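PDB 5IZ5: cytosolic phospholipase A2 delta from Homo sapiens, which hydrolyses glycerophospholipids at the sn-2 position in a calcium-dependent reaction, with a preference for linoleic acid there. Local coordinates for residues K62-K66 with E78-F82; D106-K110 with E135-D139; A217-L223 with T245-L251. The protein carries 3 engineered substitutions. All coordinates share one frame; numbering follows the deposited sequence.

In the fold
Contacts 1 and 2 belong to the same N-terminal C2 domain, their centres about 16 Å apart, and both bridge the two sheets of its sandwich: contact 1 joins strands 62-64 and 75-85, contact 2 strands 106-114 and 137-146. Both therefore rest on side chains, phenylalanines above all, each mixing buried residues with polar ones nearer the surface. Contact 3 lies in what is probably a second C2 domain and pairs neighbouring strands of one sheet, so main-chain hydrogen bonds dominate, with leucines buried on one face and charged groups toward solvent. Its centre is about 17 Å from that of contact 1, and P250 and L251 touch L83 of the strand that also carries E78-F82.

Contact 1: K62-K66 with E78-F82; sequences KFKTK and EAFRF
The F63 side chain meets F80 first, then F82, and R81 O at its tip. CB comes first, 3.6 Å from CD1 of F80. CG is held anti to its own carbonyl carbon (chi1 -68°), which swings the ring along the facing strand, and F63 CG too lies 3.6 Å from F80 CD1. CB of F80 sits over one face of this ring in a CH-pi contact, 4.2 Å from the F63 centroid; the two rings meet obliquely. Along one edge of the ring, CD2 and CE2 run up against F82, with F63 CD2 3.4 Å from F82 CZ. Here the edge of F63 is turned to the face of F82, an offset edge-to-face pair with planes at 77°. At the tip, CZ approaches the backbone oxygen of R81 at 3.9 Å. The three rings make an aromatic cluster between the two sheets of the C2 beta-sandwich: strand 62-64 is an edge strand of one sheet, and strand 75-85 runs antiparallel to it in the other. L53 touches F80 and L55 touches F82, both from strand 49-55, the neighbour of 62-64. T65 brings CG2 to the edge of the F80 ring, 4.0 Å from CE2 of F80, while its OG1 is bonded to V51 N and K66 O. The E78 side chain stretches across so that OE2, through its syn lone pair, takes the N-H of K66 at 2.9 Å from K66 N in a nearly straight bond (172°). K66 NZ stays 4.5 Å from that same E78 OE2, near enough for attraction but short of a salt bridge.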
ATOM      1  N   LYS B  62     -13.030 -25.934   5.495  1.00 66.88           N
ATOM      2  CA  LYS B  62     -12.429 -26.528   6.676  1.00 67.66           C
ATOM      3  C   LYS B  62     -12.847 -27.971   6.674  1.00 66.03           C
ATOM      4  O   LYS B  62     -13.991 -28.268   6.359  1.00 65.93           O
ATOM      5  CB  LYS B  62     -12.999 -25.914   7.958  1.00 70.62           C
ATOM      6  CG  LYS B  62     -12.293 -24.673   8.462  1.00 73.62           C
ATOM      7  CD  LYS B  62     -12.581 -24.432   9.927  1.00 75.14           C
ATOM      8  CE  LYS B  62     -12.232 -23.021  10.372  1.00 76.90           C
ATOM      9  NZ  LYS B  62     -12.318 -22.885  11.852  1.00 77.68           N
ATOM     10  N   PHE B  63     -11.931 -28.857   7.038  1.00 65.02           N
ATOM     11  CA  PHE B  63     -12.290 -30.212   7.420  1.00 67.64           C
ATOM     12  C   PHE B  63     -12.063 -30.391   8.917  1.00 67.70           C
ATOM     13  O   PHE B  63     -11.158 -29.796   9.502  1.00 65.82           O
ATOM     14  CB  PHE B  63     -11.488 -31.243   6.629  1.00 70.21           C
ATOM     15  CG  PHE B  63     -11.834 -31.279   5.167  1.00 75.04           C
ATOM     16  CD1 PHE B  63     -13.119 -31.604   4.753  1.00 76.12           C
ATOM     17  CD2 PHE B  63     -10.878 -30.986   4.205  1.00 76.78           C
ATOM     18  CE1 PHE B  63     -13.444 -31.634   3.405  1.00 79.25           C
ATOM     19  CE2 PHE B  63     -11.195 -31.015   2.856  1.00 77.65           C
ATOM     20  CZ  PHE B  63     -12.479 -31.341   2.454  1.00 79.14           C
ATOM     21  N   LYS B  64     -12.899 -31.223   9.522  1.00 68.69           N
ATOM     22  CA  LYS B  64     -12.901 -31.431  10.964  1.00 69.89           C
ATOM     23  C   LYS B  64     -13.084 -32.920  11.222  1.00 69.22           C
ATOM     24  O   LYS B  64     -14.008 -33.533  10.687  1.00 67.90           O
ATOM     25  CB  LYS B  64     -14.042 -30.624  11.591  1.00 71.43           C
ATOM     26  CG  LYS B  64     -14.105 -30.645  13.111  1.00 74.57           C
ATOM     27  CD  LYS B  64     -15.225 -29.751  13.627  1.00 77.74           C
ATOM     28  CE  LYS B  64     -15.432 -29.903  15.128  1.00 80.37           C
ATOM     29  NZ  LYS B  64     -16.160 -28.744  15.718  1.00 82.52           N
ATOM     30  N   THR B  65     -12.194 -33.510  12.017  1.00 69.90           N
ATOM     31  CA  THR B  65     -12.363 -34.902  12.425  1.00 72.89           C
ATOM     32  C   THR B  65     -13.460 -34.961  13.474  1.00 74.52           C
ATOM     33  O   THR B  65     -13.948 -33.931  13.937  1.00 76.28           O
ATOM     34  CB  THR B  65     -11.089 -35.507  13.055  1.00 73.01           C
ATOM     35  OG1 THR B  65     -10.768 -34.810  14.270  1.00 72.02           O
ATOM     36  CG2 THR B  65      -9.911 -35.457  12.089  1.00 73.20           C
ATOM     37  N   LYS B  66     -13.837 -36.173  13.856  1.00 78.16           N
ATOM     38  CA  LYS B  66     -14.700 -36.362  15.011  1.00 80.50           C
ATOM     39  C   LYS B  66     -13.949 -35.948  16.270  1.00 79.49           C
ATOM     40  O   LYS B  66     -12.718 -36.009  16.315  1.00 78.23           O
ATOM     41  CB  LYS B  66     -15.141 -37.818  15.123  1.00 83.07           C
ATOM     42  CG  LYS B  66     -16.118 -38.237  14.039  1.00 85.05           C
ATOM     43  CD  LYS B  66     -16.742 -39.587  14.349  1.00 87.26           C
ATOM     44  CE  LYS B  66     -17.550 -40.114  13.174  1.00 87.12           C
ATOM     45  NZ  LYS B  66     -16.672 -40.654  12.100  1.00 87.08           N
ATOM     46  N   GLU B  78      -9.106 -40.784  10.041  1.00 80.49           N
ATOM     47  CA  GLU B  78     -10.016 -40.203   9.056  1.00 78.78           C
ATOM     48  C   GLU B  78      -9.220 -39.603   7.903  1.00 77.56           C
ATOM     49  O   GLU B  78      -8.158 -39.008   8.114  1.00 75.91           O
ATOM     50  CB  GLU B  78     -10.897 -39.128   9.696  1.00 78.40           C
ATOM     51  CG  GLU B  78     -11.925 -39.669  10.672  1.00 78.73           C
ATOM     52  CD  GLU B  78     -12.735 -38.565  11.324  1.00 79.57           C
ATOM     53  OE1 GLU B  78     -13.361 -37.774  10.590  1.00 77.51           O
ATOM     54  OE2 GLU B  78     -12.752 -38.494  12.572  1.00 80.33           O
ATOM     55  N   ALA B  79      -9.751 -39.755   6.691  1.00 74.53           N
ATOM     56  CA  ALA B  79      -9.101 -39.263   5.481  1.00 73.00           C
ATOM     57  C   ALA B  79      -9.932 -38.168   4.830  1.00 71.84           C
ATOM     58  O   ALA B  79     -11.161 -38.213   4.856  1.00 71.34           O
ATOM     59  CB  ALA B  79      -8.882 -40.401   4.504  1.00 71.75           C
ATOM     60  N   PHE B  80      -9.244 -37.186   4.252  1.00 72.44           N
ATOM     61  CA  PHE B  80      -9.887 -36.063   3.573  1.00 71.73           C
ATOM     62  C   PHE B  80      -9.177 -35.795   2.240  1.00 72.22           C
ATOM     63  O   PHE B  80      -7.990 -36.099   2.086  1.00 69.71           O
ATOM     64  CB  PHE B  80      -9.850 -34.820   4.469  1.00 71.42           C
ATOM     65  CG  PHE B  80     -10.437 -35.034   5.843  1.00 69.83           C
ATOM     66  CD1 PHE B  80     -11.773 -34.756   6.095  1.00 69.04           C
ATOM     67  CD2 PHE B  80      -9.649 -35.503   6.889  1.00 70.38           C
ATOM     68  CE1 PHE B  80     -12.316 -34.944   7.358  1.00 69.38           C
ATOM     69  CE2 PHE B  80     -10.186 -35.697   8.155  1.00 70.91           C
ATOM     70  CZ  PHE B  80     -11.522 -35.414   8.389  1.00 70.24           C
ATOM     71  N   ARG B  81      -9.908 -35.224   1.284  1.00 72.17           N
ATOM     72  CA  ARG B  81      -9.414 -35.045  -0.087  1.00 76.37           C
ATOM     73  C   ARG B  81      -9.479 -33.605  -0.578  1.00 74.66           C
ATOM     74  O   ARG B  81     -10.517 -32.954  -0.458  1.00 74.01           O
ATOM     75  CB  ARG B  81     -10.207 -35.934  -1.038  1.00 79.81           C
ATOM     76  CG  ARG B  81      -9.741 -37.372  -1.024  1.00 83.54           C
ATOM     77  CD  ARG B  81     -10.818 -38.302  -1.582  1.00 87.72           C
ATOM     78  NE  ARG B  81     -11.363 -39.208  -0.570  1.00 91.17           N
ATOM     79  CZ  ARG B  81     -12.430 -38.971   0.196  1.00 93.21           C
ATOM     80  NH1 ARG B  81     -13.119 -37.835   0.103  1.00 94.47           N
ATOM     81  NH2 ARG B  81     -12.815 -39.891   1.074  1.00 93.95           N
ATOM     82  N   PHE B  82      -8.358 -33.131  -1.129  1.00 72.37           N
ATOM     83  CA  PHE B  82      -8.247 -31.807  -1.737  1.00 68.67           C
ATOM     84  C   PHE B  82      -7.850 -31.900  -3.213  1.00 65.17           C
ATOM     85  O   PHE B  82      -7.074 -32.771  -3.595  1.00 66.10           O
ATOM     86  CB  PHE B  82      -7.135 -31.012  -1.048  1.00 68.38           C
ATOM     87  CG  PHE B  82      -7.386 -30.693   0.411  1.00 70.27           C
ATOM     88  CD1 PHE B  82      -8.009 -29.510   0.775  1.00 70.90           C
ATOM     89  CD2 PHE B  82      -6.945 -31.542   1.422  1.00 70.94           C
ATOM     90  CE1 PHE B  82      -8.216 -29.188   2.109  1.00 72.11           C
ATOM     91  CE2 PHE B  82      -7.150 -31.227   2.768  1.00 71.93           C
ATOM     92  CZ  PHE B  82      -7.785 -30.045   3.110  1.00 72.08           C
TER

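Contact 2: D106-K110 with E135-D139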
ATOM      1  N   ASP B 106      -9.644 -24.407  23.173  1.00 73.11           N
ATOM      2  CA  ASP B 106      -8.217 -24.119  23.191  1.00 76.38           C
ATOM      3  C   ASP B 106      -7.490 -24.992  22.182  1.00 75.46           C
ATOM      4  O   ASP B 106      -7.833 -26.161  21.985  1.00 72.81           O
ATOM      5  CB  ASP B 106      -7.615 -24.354  24.579  1.00 78.99           C
ATOM      6  CG  ASP B 106      -7.975 -23.265  25.570  1.00 82.93           C
ATOM      7  OD1 ASP B 106      -7.712 -23.472  26.771  1.00 89.28           O
ATOM      8  OD2 ASP B 106      -8.509 -22.208  25.161  1.00 86.43           O
ATOM      9  N   ILE B 107      -6.491 -24.400  21.542  1.00 74.88           N
ATOM     10  CA  ILE B 107      -5.629 -25.119  20.616  1.00 75.09           C
ATOM     11  C   ILE B 107      -4.524 -25.808  21.412  1.00 75.34           C
ATOM     12  O   ILE B 107      -3.897 -25.188  22.268  1.00 75.31           O
ATOM     13  CB  ILE B 107      -5.048 -24.164  19.543  1.00 72.29           C
ATOM     14  CG1 ILE B 107      -4.478 -24.960  18.371  1.00 71.08           C
ATOM     15  CG2 ILE B 107      -3.995 -23.222  20.125  1.00 72.50           C
ATOM     16  CD1 ILE B 107      -4.304 -24.131  17.120  1.00 71.49           C
ATOM     17  N   CYS B 108      -4.317 -27.099  21.166  1.00 77.67           N
ATOM     18  CA  CYS B 108      -3.222 -27.825  21.816  1.00 80.12           C
ATOM     19  C   CYS B 108      -2.116 -28.253  20.855  1.00 80.54           C
ATOM     20  O   CYS B 108      -1.096 -28.771  21.295  1.00 80.93           O
ATOM     21  CB  CYS B 108      -3.745 -29.038  22.602  1.00 82.98           C
ATOM     22  SG  CYS B 108      -5.063 -29.998  21.826  1.00 89.43           S
ATOM     23  N   PHE B 109      -2.307 -28.025  19.556  1.00 79.30           N
ATOM     24  CA  PHE B 109      -1.327 -28.431  18.553  1.00 75.25           C
ATOM     25  C   PHE B 109      -1.583 -27.704  17.234  1.00 72.98           C
ATOM     26  O   PHE B 109      -2.732 -27.557  16.819  1.00 71.12           O
ATOM     27  CB  PHE B 109      -1.393 -29.942  18.334  1.00 75.91           C
ATOM     28  CG  PHE B 109      -0.246 -30.496  17.538  1.00 76.66           C
ATOM     29  CD1 PHE B 109       0.882 -30.995  18.176  1.00 76.65           C
ATOM     30  CD2 PHE B 109      -0.301 -30.536  16.149  1.00 77.05           C
ATOM     31  CE1 PHE B 109       1.941 -31.516  17.446  1.00 75.93           C
ATOM     32  CE2 PHE B 109       0.753 -31.053  15.413  1.00 76.59           C
ATOM     33  CZ  PHE B 109       1.876 -31.541  16.062  1.00 75.23           C
ATOM     34  N   LYS B 110      -0.510 -27.260  16.582  1.00 68.87           N
ATOM     35  CA  LYS B 110      -0.597 -26.584  15.293  1.00 65.83           C
ATOM     36  C   LYS B 110       0.692 -26.789  14.515  1.00 63.80           C
ATOM     37  O   LYS B 110       1.784 -26.549  15.035  1.00 61.60           O
ATOM     38  CB  LYS B 110      -0.860 -25.087  15.474  1.00 64.69           C
ATOM     39  CG  LYS B 110      -0.864 -24.294  14.173  1.00 64.66           C
ATOM     40  CD  LYS B 110      -1.667 -23.007  14.291  1.00 65.94           C
ATOM     41  CE  LYS B 110      -1.292 -22.009  13.207  1.00 67.41           C
ATOM     42  NZ  LYS B 110      -2.302 -20.922  13.064  1.00 69.55           N
ATOM     43  N   GLU B 135       6.883 -32.739  23.201  1.00115.36           N
ATOM     44  CA  GLU B 135       6.607 -34.153  23.313  1.00113.42           C
ATOM     45  C   GLU B 135       5.351 -34.522  22.523  1.00109.57           C
ATOM     46  O   GLU B 135       5.109 -35.689  22.285  1.00111.14           O
ATOM     47  CB  GLU B 135       6.476 -34.516  24.800  1.00115.16           C
ATOM     48  CG  GLU B 135       7.703 -34.134  25.618  1.00114.97           C
ATOM     49  CD  GLU B 135       7.629 -34.558  27.072  1.00113.92           C
ATOM     50  OE1 GLU B 135       6.549 -34.427  27.685  1.00115.98           O
ATOM     51  OE2 GLU B 135       8.663 -35.008  27.610  1.00111.41           O
ATOM     52  N   GLU B 136       4.590 -33.525  22.070  1.00105.03           N
ATOM     53  CA  GLU B 136       3.317 -33.760  21.375  1.00102.55           C
ATOM     54  C   GLU B 136       3.605 -34.207  19.928  1.00 98.27           C
ATOM     55  O   GLU B 136       4.485 -33.648  19.277  1.00 96.70           O
ATOM     56  CB  GLU B 136       2.447 -32.478  21.416  1.00103.64           C
ATOM     57  CG  GLU B 136       2.808 -31.489  22.531  1.00103.56           C
ATOM     58  CD  GLU B 136       1.660 -30.623  23.024  1.00104.47           C
ATOM     59  OE1 GLU B 136       0.527 -30.739  22.496  1.00105.31           O
ATOM     60  OE2 GLU B 136       1.903 -29.822  23.966  1.00102.71           O
ATOM     61  N   GLU B 137       2.902 -35.233  19.438  1.00 94.08           N
ATOM     62  CA  GLU B 137       3.122 -35.741  18.071  1.00 93.42           C
ATOM     63  C   GLU B 137       1.824 -36.029  17.326  1.00 91.56           C
ATOM     64  O   GLU B 137       0.859 -36.492  17.928  1.00 90.99           O
ATOM     65  CB  GLU B 137       3.967 -37.017  18.093  1.00 94.82           C
ATOM     66  CG  GLU B 137       5.360 -36.823  18.667  1.00 96.80           C
ATOM     67  CD  GLU B 137       6.233 -38.063  18.574  1.00 96.76           C
ATOM     68  OE1 GLU B 137       5.759 -39.122  18.105  1.00 96.62           O
ATOM     69  OE2 GLU B 137       7.410 -37.974  18.976  1.00 95.69           O
ATOM     70  N   LEU B 138       1.827 -35.769  16.015  1.00 90.00           N
ATOM     71  CA  LEU B 138       0.682 -36.031  15.137  1.00 89.25           C
ATOM     72  C   LEU B 138       1.124 -36.891  13.947  1.00 90.08           C
ATOM     73  O   LEU B 138       2.009 -36.493  13.186  1.00 89.00           O
ATOM     74  CB  LEU B 138       0.107 -34.707  14.612  1.00 88.48           C
ATOM     75  CG  LEU B 138      -1.360 -34.599  14.151  1.00 87.16           C
ATOM     76  CD1 LEU B 138      -1.488 -33.593  13.013  1.00 87.06           C
ATOM     77  CD2 LEU B 138      -1.984 -35.920  13.729  1.00 86.14           C
ATOM     78  N   ASP B 139       0.503 -38.059  13.785  1.00 91.25           N
ATOM     79  CA  ASP B 139       0.787 -38.936  12.640  1.00 90.88           C
ATOM     80  C   ASP B 139      -0.213 -38.718  11.515  1.00 88.87           C
ATOM     81  O   ASP B 139      -1.423 -38.817  11.722  1.00 87.33           O
ATOM     82  CB  ASP B 139       0.753 -40.409  13.052  1.00 92.68           C
ATOM     83  CG  ASP B 139       1.961 -40.820  13.864  1.00 93.86           C
ATOM     84  OD1 ASP B 139       2.910 -40.014  14.010  1.00 93.28           O
ATOM     85  OD2 ASP B 139       1.955 -41.963  14.362  1.00 96.82           O
TER
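F109 projects toward E136 and L138 from a classic beta bulge, in which C108 and F109 both face I96 of the adjoining strand, and it packs between the two sheets of the C2 sandwich. The ring has a partner along each flank. CE1 lies 3.8 Å from the backbone oxygen of E136, which meets the ring at its edge, and CD1 is 3.9 Å from E136 CB. The other flank belongs to L138: its CB is 3.8 Å from F109 CE2 and comes at the ring obliquely. With CG anti to the backbone N (chi1 -168°), the F109 ring leans along its strand toward K110, bringing its flanks to E136 and L138.

Beside the ring, the E136 carboxylate extends back toward the bulge, where its OE1 is modelled 2.8 Å from C108 O. Both atoms are acceptors, no hydrogen bond joins them, and that approach is doubtful. L38 and R39 lie against the same side chain. F128, Q130 and I96 touch the F109 side chain too, so both sheets and the loop after strand 124-129 bury the ring.

One shell out, the bulge is fastened by backbone bonds from C108 and F109 to I96. It lies close to the predicted calcium site: D106 belongs to it, and the C108 side chain is about 5 Å from that of D98. On the other segment, L138 is bonded through its backbone to F128, and E137 likewise to R36. The guanidinium of R36 then divides its ends between two carboxylates, NH2 to E137 OE1 and NH1 to D139 OD2.

Contact 3: A217-L223 with T245-L251; sequences AALETEL and TVPLRPL
T221 and L248 exchange two backbone hydrogen bonds, the straighter from T221 N to L248 O at 3.0 Å (173°), and L223 and V246 repeat the exchange two residues on. Between these hydrogen-bonded pairs lies the non-hydrogen-bonded pair E222 and P247, where the proline has no N-H to offer. Past the strand ends the pairing slips, but L251 N still reaches A217 O at 2.8 Å, from above the carbonyl plane. CA-H...O contacts fill in between: T245 CA stands 3.2 Å from L223 O, and P250 CA 3.3 Å from A217 O.

The two strands, 221-228 and 244-248, are antiparallel neighbours at one margin of a four-stranded sheet, part of what is probably a second C2 domain ahead of the catalytic domain.

Among polar side chains, T245 OG1 donates to E222 OE1 in a short bond of 2.5 Å, meeting the carboxylate from above its plane rather than within it. E222 holds CG between its own N and carbonyl carbon (chi1 57°), and this turns the extended chain toward the threonine. A leucine here would probably leave T245 OG1 without its acceptor and the threonine side chain more at liberty to turn. The E220 and R249 side chains run next to each other in the same direction, in a long salt bridge with E220 OE2 3.7 Å from R249 NE. T221 OG1 is hydrogen-bonded to K194 O, outside the two segments.

Apolar contacts centre on L248, which shares with T221, L223 and V246 the face opposite E222. T221 CG2 lies 4.1 Å from L248 CB, and L248 lays CD1 against the backbone of E222 and L223, with L193 and Y215 also touching it. Past the strand ends, A217 CB meets L251 CD1 at 3.8 Å, while the P250 ring packs against the backbone of L219 and E220 CB.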
ATOM      1  N   ALA B 217     -12.965 -22.605  -9.639  1.00 47.55           N
ATOM      2  CA  ALA B 217     -13.399 -23.744 -10.448  1.00 48.40           C
ATOM      3  C   ALA B 217     -12.818 -25.059  -9.925  1.00 51.12           C
ATOM      4  O   ALA B 217     -13.444 -26.105 -10.059  1.00 52.49           O
ATOM      5  CB  ALA B 217     -13.004 -23.540 -11.904  1.00 48.04           C
ATOM      6  N   ALA B 218     -11.636 -25.002  -9.311  1.00 51.10           N
ATOM      7  CA  ALA B 218     -10.980 -26.199  -8.773  1.00 52.60           C
ATOM      8  C   ALA B 218     -11.583 -26.778  -7.490  1.00 53.97           C
ATOM      9  O   ALA B 218     -11.169 -27.853  -7.049  1.00 58.39           O
ATOM     10  CB  ALA B 218      -9.498 -25.925  -8.558  1.00 55.01           C
ATOM     11  N   LEU B 219     -12.538 -26.088  -6.877  1.00 54.27           N
ATOM     12  CA  LEU B 219     -13.163 -26.614  -5.658  1.00 54.67           C
ATOM     13  C   LEU B 219     -14.144 -27.751  -5.947  1.00 53.44           C
ATOM     14  O   LEU B 219     -14.861 -27.726  -6.942  1.00 50.09           O
ATOM     15  CB  LEU B 219     -13.936 -25.523  -4.907  1.00 57.77           C
ATOM     16  CG  LEU B 219     -13.362 -24.737  -3.720  1.00 60.39           C
ATOM     17  CD1 LEU B 219     -11.845 -24.698  -3.742  1.00 63.16           C
ATOM     18  CD2 LEU B 219     -13.936 -23.325  -3.650  1.00 61.47           C
ATOM     19  N   GLU B 220     -14.177 -28.735  -5.054  1.00 53.22           N
ATOM     20  CA  GLU B 220     -15.330 -29.610  -4.933  1.00 55.33           C
ATOM     21  C   GLU B 220     -16.158 -29.061  -3.791  1.00 51.92           C
ATOM     22  O   GLU B 220     -15.736 -29.099  -2.633  1.00 51.39           O
ATOM     23  CB  GLU B 220     -14.934 -31.048  -4.634  1.00 58.62           C
ATOM     24  CG  GLU B 220     -16.131 -31.934  -4.323  1.00 63.46           C
ATOM     25  CD  GLU B 220     -15.752 -33.392  -4.196  1.00 67.66           C
ATOM     26  OE1 GLU B 220     -14.742 -33.690  -3.524  1.00 73.84           O
ATOM     27  OE2 GLU B 220     -16.472 -34.243  -4.762  1.00 74.46           O
ATOM     28  N   THR B 221     -17.329 -28.538  -4.122  1.00 49.12           N
ATOM     29  CA  THR B 221     -18.173 -27.913  -3.129  1.00 48.40           C
ATOM     30  C   THR B 221     -19.637 -28.024  -3.565  1.00 48.55           C
ATOM     31  O   THR B 221     -19.968 -28.815  -4.445  1.00 48.73           O
ATOM     32  CB  THR B 221     -17.719 -26.449  -2.889  1.00 47.04           C
ATOM     33  OG1 THR B 221     -18.468 -25.882  -1.818  1.00 46.47           O
ATOM     34  CG2 THR B 221     -17.867 -25.584  -4.149  1.00 45.93           C
ATOM     35  N   GLU B 222     -20.514 -27.250  -2.944  1.00 50.31           N
ATOM     36  CA  GLU B 222     -21.940 -27.329  -3.242  1.00 50.16           C
ATOM     37  C   GLU B 222     -22.622 -26.032  -2.885  1.00 49.15           C
ATOM     38  O   GLU B 222     -22.123 -25.276  -2.059  1.00 47.23           O
ATOM     39  CB  GLU B 222     -22.575 -28.457  -2.433  1.00 52.43           C
ATOM     40  CG  GLU B 222     -22.367 -28.321  -0.931  1.00 55.29           C
ATOM     41  CD  GLU B 222     -22.891 -29.508  -0.160  1.00 59.24           C
ATOM     42  OE1 GLU B 222     -24.117 -29.617  -0.042  1.00 60.98           O
ATOM     43  OE2 GLU B 222     -22.086 -30.326   0.332  1.00 62.83           O
ATOM     44  N   LEU B 223     -23.767 -25.785  -3.510  1.00 49.02           N
ATOM     45  CA  LEU B 223     -24.660 -24.724  -3.088  1.00 51.12           C
ATOM     46  C   LEU B 223     -25.800 -25.359  -2.311  1.00 53.25           C
ATOM     47  O   LEU B 223     -26.498 -26.235  -2.834  1.00 55.16           O
ATOM     48  CB  LEU B 223     -25.242 -23.972  -4.282  1.00 51.15           C
ATOM     49  CG  LEU B 223     -26.282 -22.914  -3.872  1.00 54.06           C
ATOM     50  CD1 LEU B 223     -25.627 -21.568  -3.628  1.00 54.21           C
ATOM     51  CD2 LEU B 223     -27.385 -22.791  -4.909  1.00 54.53           C
ATOM     52  N   THR B 245     -29.491 -29.179  -1.820  1.00 56.46           N
ATOM     53  CA  THR B 245     -28.094 -28.994  -2.202  1.00 57.71           C
ATOM     54  C   THR B 245     -27.872 -29.329  -3.664  1.00 57.80           C
ATOM     55  O   THR B 245     -28.396 -30.318  -4.161  1.00 58.42           O
ATOM     56  CB  THR B 245     -27.105 -29.805  -1.343  1.00 59.04           C
ATOM     57  OG1 THR B 245     -25.803 -29.719  -1.934  1.00 61.03           O
ATOM     58  CG2 THR B 245     -27.479 -31.269  -1.235  1.00 59.14           C
ATOM     59  N   VAL B 246     -27.088 -28.490  -4.334  1.00 55.88           N
ATOM     60  CA  VAL B 246     -26.681 -28.718  -5.708  1.00 57.07           C
ATOM     61  C   VAL B 246     -25.157 -28.857  -5.726  1.00 58.92           C
ATOM     62  O   VAL B 246     -24.447 -27.902  -5.398  1.00 56.54           O
ATOM     63  CB  VAL B 246     -27.106 -27.551  -6.609  1.00 57.22           C
ATOM     64  CG1 VAL B 246     -26.614 -27.766  -8.034  1.00 57.63           C
ATOM     65  CG2 VAL B 246     -28.619 -27.401  -6.589  1.00 57.08           C
ATOM     66  N   PRO B 247     -24.646 -30.051  -6.089  1.00 59.01           N
ATOM     67  CA  PRO B 247     -23.198 -30.250  -6.053  1.00 56.62           C
ATOM     68  C   PRO B 247     -22.487 -29.423  -7.114  1.00 53.25           C
ATOM     69  O   PRO B 247     -23.048 -29.152  -8.178  1.00 49.32           O
ATOM     70  CB  PRO B 247     -23.033 -31.745  -6.334  1.00 57.64           C
ATOM     71  CG  PRO B 247     -24.245 -32.120  -7.104  1.00 59.52           C
ATOM     72  CD  PRO B 247     -25.355 -31.239  -6.602  1.00 60.19           C
ATOM     73  N   LEU B 248     -21.270 -29.005  -6.795  1.00 51.88           N
ATOM     74  CA  LEU B 248     -20.451 -28.223  -7.705  1.00 52.37           C
ATOM     75  C   LEU B 248     -19.108 -28.944  -7.840  1.00 52.93           C
ATOM     76  O   LEU B 248     -18.259 -28.880  -6.951  1.00 51.50           O
ATOM     77  CB  LEU B 248     -20.294 -26.796  -7.169  1.00 50.29           C
ATOM     78  CG  LEU B 248     -21.600 -26.000  -7.027  1.00 48.99           C
ATOM     79  CD1 LEU B 248     -21.398 -24.741  -6.192  1.00 49.32           C
ATOM     80  CD2 LEU B 248     -22.179 -25.645  -8.386  1.00 47.66           C
ATOM     81  N   ARG B 249     -18.944 -29.663  -8.947  1.00 56.08           N
ATOM     82  CA  ARG B 249     -17.758 -30.499  -9.167  1.00 60.39           C
ATOM     83  C   ARG B 249     -16.648 -29.703  -9.845  1.00 56.18           C
ATOM     84  O   ARG B 249     -16.932 -28.770 -10.596  1.00 54.48           O
ATOM     85  CB  ARG B 249     -18.110 -31.746  -9.992  1.00 65.66           C
ATOM     86  CG  ARG B 249     -18.558 -32.963  -9.190  1.00 71.92           C
ATOM     87  CD  ARG B 249     -19.389 -32.676  -7.942  1.00 76.73           C
ATOM     88  NE  ARG B 249     -19.368 -33.821  -7.032  1.00 82.64           N
ATOM     89  CZ  ARG B 249     -20.065 -34.944  -7.206  1.00 87.30           C
ATOM     90  NH1 ARG B 249     -20.864 -35.101  -8.264  1.00 88.49           N
ATOM     91  NH2 ARG B 249     -19.968 -35.922  -6.312  1.00 88.87           N
ATOM     92  N   PRO B 250     -15.381 -30.067  -9.575  1.00 55.50           N
ATOM     93  CA  PRO B 250     -14.254 -29.293 -10.087  1.00 57.47           C
ATOM     94  C   PRO B 250     -14.198 -29.208 -11.599  1.00 61.00           C
ATOM     95  O   PRO B 250     -14.465 -30.194 -12.284  1.00 63.66           O
ATOM     96  CB  PRO B 250     -13.032 -30.062  -9.584  1.00 56.51           C
ATOM     97  CG  PRO B 250     -13.510 -30.801  -8.398  1.00 55.80           C
ATOM     98  CD  PRO B 250     -14.929 -31.167  -8.708  1.00 55.18           C
ATOM     99  N   LEU B 251     -13.864 -28.023 -12.096  1.00 65.72           N
ATOM    100  CA  LEU B 251     -13.620 -27.798 -13.519  1.00 68.94           C
ATOM    101  C   LEU B 251     -14.755 -28.309 -14.428  1.00 72.09           C
ATOM    102  O   LEU B 251     -14.500 -28.783 -15.534  1.00 71.17           O
ATOM    103  CB  LEU B 251     -12.295 -28.457 -13.942  1.00 68.96           C
ATOM    104  CG  LEU B 251     -10.943 -27.932 -13.425  1.00 69.06           C
ATOM    105  CD1 LEU B 251     -10.943 -26.431 -13.164  1.00 69.14           C
ATOM    106  CD2 LEU B 251     -10.476 -28.700 -12.204  1.00 67.77           C
TER